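Local coordinates for aminotransferase (Bacillus subtilis, PDB 6L1O), which is a pyridoxal-phosphate-dependent aminotransferase that takes part in making the dipeptide antibiotic bacilysin, at residues V109-L114 against L170-Y175. Residues are numbered along the deposited sequence; the frame is centred on the assembly and turned at random.
Sequences VLTQCL and LMFLNY. With PLP (pyridoxal-5'-phosphate), chain E.
Thr111 OG1, in the last turn of helix 103-114, is gripped within its own helix by the carbonyl oxygens of Leu107 and Tyr108. With chi1 at 59° the hydroxyl is turned back over the preceding helical turn, and the methyl CG2 is left to meet strand 168-174. That methyl comes up to the edge of the Phe172 ring, near the ring plane, with CG2 3.6 Å from CZ and 4.2 Å from CE2. The aromatic ring reaches it because Phe172 CG stands beside its own backbone N (chi1 -72°), which carries the ring tip closer to the helix than the base of the side chain. Leu170, two residues earlier on the same side of the strand, lays CD2 over one face of this ring, 3.6 Å above the plane and displaced toward the rim; Tyr131 also stacks with Phe172. The other branch of Leu170, CD1, meets Leu114 at the end of the helix and lies 3.8 Å from both CB and CD1 of that leucine, the two side chains crossing at about a right angle. Here the backbones draw nearest, with CA atoms of Leu114 and Leu170 7.0 Å apart. The fold is the large domain of a class-I-type aminotransferase: the helix packs on a seven-stranded mixed sheet, in which strand 168-174 runs between 120-125 and 202-206. At the far end of the strand Asn174 OD1 approaches the cofactor methyl C2A (3.6 Å), its amide held by Asn178 N and Asp206 O, while Gly103 N at the start of the helix is hydrogen-bonded to PLP. Away from the cofactor, all four touching residues are buried and their one polar side-chain atom, Thr111 OG1, is satisfied within its helix, so the join rests on apolar contacts.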
loop_
_atom_site.group_PDB
_atom_site.type_symbol
_atom_site.label_atom_id
_atom_site.label_comp_id
_atom_site.label_asym_id
_atom_site.label_seq_id
_atom_site.Cartn_x
_atom_site.Cartn_y
_atom_site.Cartn_z
ATOM N N VAL B 109 -9.024 -0.836 -0.510
ATOM C CA VAL B 109 -9.107 -1.533 -1.838
ATOM C C VAL B 109 -10.497 -2.142 -2.020
ATOM O O VAL B 109 -11.101 -2.018 -3.078
ATOM C CB VAL B 109 -8.000 -2.574 -1.974
ATOM C CG1 VAL B 109 -8.163 -3.435 -3.239
ATOM C CG2 VAL B 109 -6.637 -1.909 -1.929
ATOM N N LEU B 110 -11.023 -2.767 -0.966
ATOM C CA LEU B 110 -12.275 -3.457 -1.056
ATOM C C LEU B 110 -13.396 -2.487 -1.317
ATOM O O LEU B 110 -14.212 -2.738 -2.204
ATOM C CB LEU B 110 -12.553 -4.314 0.177
ATOM C CG LEU B 110 -11.774 -5.632 0.289
ATOM C CD1 LEU B 110 -11.840 -6.193 1.716
ATOM C CD2 LEU B 110 -12.284 -6.641 -0.684
ATOM N N THR B 111 -13.402 -1.353 -0.640
ATOM C CA THR B 111 -14.415 -0.319 -0.913
ATOM C C THR B 111 -14.309 0.343 -2.260
ATOM O O THR B 111 -15.327 0.663 -2.881
ATOM C CB THR B 111 -14.470 0.730 0.205
ATOM O OG1 THR B 111 -13.187 1.367 0.355
ATOM C CG2 THR B 111 -14.861 0.077 1.507
ATOM N N GLN B 112 -13.093 0.579 -2.740
ATOM C CA GLN B 112 -12.910 1.085 -4.083
ATOM C C GLN B 112 -13.404 0.104 -5.142
ATOM O O GLN B 112 -13.941 0.520 -6.200
ATOM C CB GLN B 112 -11.438 1.467 -4.354
ATOM C CG GLN B 112 -10.967 2.681 -3.552
ATOM C CD GLN B 112 -11.489 3.982 -4.168
ATOM O OE1 GLN B 112 -11.477 4.135 -5.398
ATOM N NE2 GLN B 112 -11.900 4.909 -3.344
ATOM N N CYS B 113 -13.233 -1.181 -4.888
ATOM C CA CYS B 113 -13.704 -2.242 -5.798
ATOM C C CYS B 113 -15.211 -2.492 -5.803
ATOM O O CYS B 113 -15.747 -2.991 -6.797
ATOM C CB CYS B 113 -13.047 -3.562 -5.488
ATOM S SG CYS B 113 -11.340 -3.609 -5.915
ATOM N N LEU B 114 -15.880 -2.166 -4.706
ATOM C CA LEU B 114 -17.261 -2.595 -4.526
ATOM C C LEU B 114 -18.286 -1.479 -4.378
ATOM O O LEU B 114 -19.465 -1.776 -4.332
ATOM C CB LEU B 114 -17.339 -3.567 -3.337
ATOM C CG LEU B 114 -16.460 -4.831 -3.440
ATOM C CD1 LEU B 114 -16.544 -5.699 -2.207
ATOM C CD2 LEU B 114 -16.895 -5.708 -4.620
ATOM N N LEU B 170 -22.839 -2.506 -0.065
ATOM C CA LEU B 170 -21.808 -3.089 0.775
ATOM C C LEU B 170 -22.188 -2.968 2.229
ATOM O O LEU B 170 -22.716 -1.952 2.658
ATOM C CB LEU B 170 -20.496 -2.402 0.532
ATOM C CG LEU B 170 -19.287 -3.044 1.264
ATOM C CD1 LEU B 170 -18.173 -3.423 0.320
ATOM C CD2 LEU B 170 -18.793 -2.115 2.311
ATOM N N MET B 171 -21.911 -4.025 2.976
ATOM C CA MET B 171 -22.051 -4.028 4.385
ATOM C C MET B 171 -20.743 -4.487 5.084
ATOM O O MET B 171 -20.160 -5.446 4.676
ATOM C CB MET B 171 -23.170 -5.007 4.760
ATOM C CG MET B 171 -23.317 -5.182 6.297
ATOM S SD MET B 171 -24.680 -6.243 6.783
ATOM C CE MET B 171 -24.243 -7.820 6.252
ATOM N N PHE B 172 -20.402 -3.830 6.175
ATOM C CA PHE B 172 -19.339 -4.285 7.106
ATOM C C PHE B 172 -19.877 -4.960 8.340
ATOM O O PHE B 172 -20.815 -4.465 8.983
ATOM C CB PHE B 172 -18.486 -3.081 7.557
ATOM C CG PHE B 172 -17.584 -2.545 6.487
ATOM C CD1 PHE B 172 -16.585 -3.341 5.948
ATOM C CD2 PHE B 172 -17.698 -1.238 6.072
ATOM C CE1 PHE B 172 -15.741 -2.849 4.939
ATOM C CE2 PHE B 172 -16.844 -0.724 5.104
ATOM C CZ PHE B 172 -15.864 -1.519 4.556
ATOM N N LEU B 173 -19.258 -6.074 8.726
ATOM C CA LEU B 173 -19.480 -6.658 10.002
ATOM C C LEU B 173 -18.100 -6.995 10.630
ATOM O O LEU B 173 -17.160 -7.259 9.916
ATOM C CB LEU B 173 -20.326 -7.931 9.848
ATOM C CG LEU B 173 -21.722 -7.774 9.237
ATOM C CD1 LEU B 173 -22.274 -9.161 8.903
ATOM C CD2 LEU B 173 -22.612 -7.024 10.173
ATOM N N ASN B 174 -18.021 -7.023 11.947
ATOM C CA ASN B 174 -16.781 -7.229 12.651
ATOM C C ASN B 174 -16.973 -8.033 13.935
ATOM O O ASN B 174 -17.354 -7.467 14.954
ATOM C CB ASN B 174 -16.180 -5.856 12.948
ATOM C CG ASN B 174 -14.966 -5.898 13.818
ATOM O OD1 ASN B 174 -14.830 -5.102 14.717
ATOM N ND2 ASN B 174 -14.073 -6.835 13.565
ATOM N N TYR B 175 -16.711 -9.327 13.897
ATOM C CA TYR B 175 -16.791 -10.207 15.095
ATOM C C TYR B 175 -15.642 -11.196 15.141
ATOM O O TYR B 175 -15.338 -11.834 14.143
ATOM C CB TYR B 175 -18.168 -10.909 15.228
ATOM C CG TYR B 175 -19.313 -9.889 15.262
ATOM C CD1 TYR B 175 -19.695 -9.287 16.446
ATOM C CD2 TYR B 175 -19.925 -9.471 14.101
ATOM C CE1 TYR B 175 -20.658 -8.347 16.466
ATOM C CE2 TYR B 175 -20.899 -8.498 14.121
ATOM C CZ TYR B 175 -21.258 -7.930 15.296
ATOM O OH TYR B 175 -22.218 -6.936 15.315
HETATM N N1 PLP E . -10.159 -4.216 11.880
HETATM C C2 PLP E . -10.330 -3.861 13.167
HETATM C C2A PLP E . -11.699 -3.649 13.745
HETATM C C3 PLP E . -9.187 -3.562 13.998
HETATM O O3 PLP E . -9.274 -3.159 15.271
HETATM C C4 PLP E . -7.917 -3.787 13.408
HETATM C C4A PLP E . -6.789 -3.126 14.160
HETATM C C5 PLP E . -7.809 -4.186 12.011
HETATM C C6 PLP E . -8.980 -4.422 11.307
HETATM C C5A PLP E . -6.498 -4.508 11.357
HETATM O O4P PLP E . -5.621 -3.477 11.217
HETATM P P PLP E . -4.280 -3.679 10.302
HETATM O O1P PLP E . -4.324 -2.556 9.329
HETATM O O2P PLP E . -4.230 -5.064 9.695
HETATM O O3P PLP E . -3.152 -3.538 11.287
#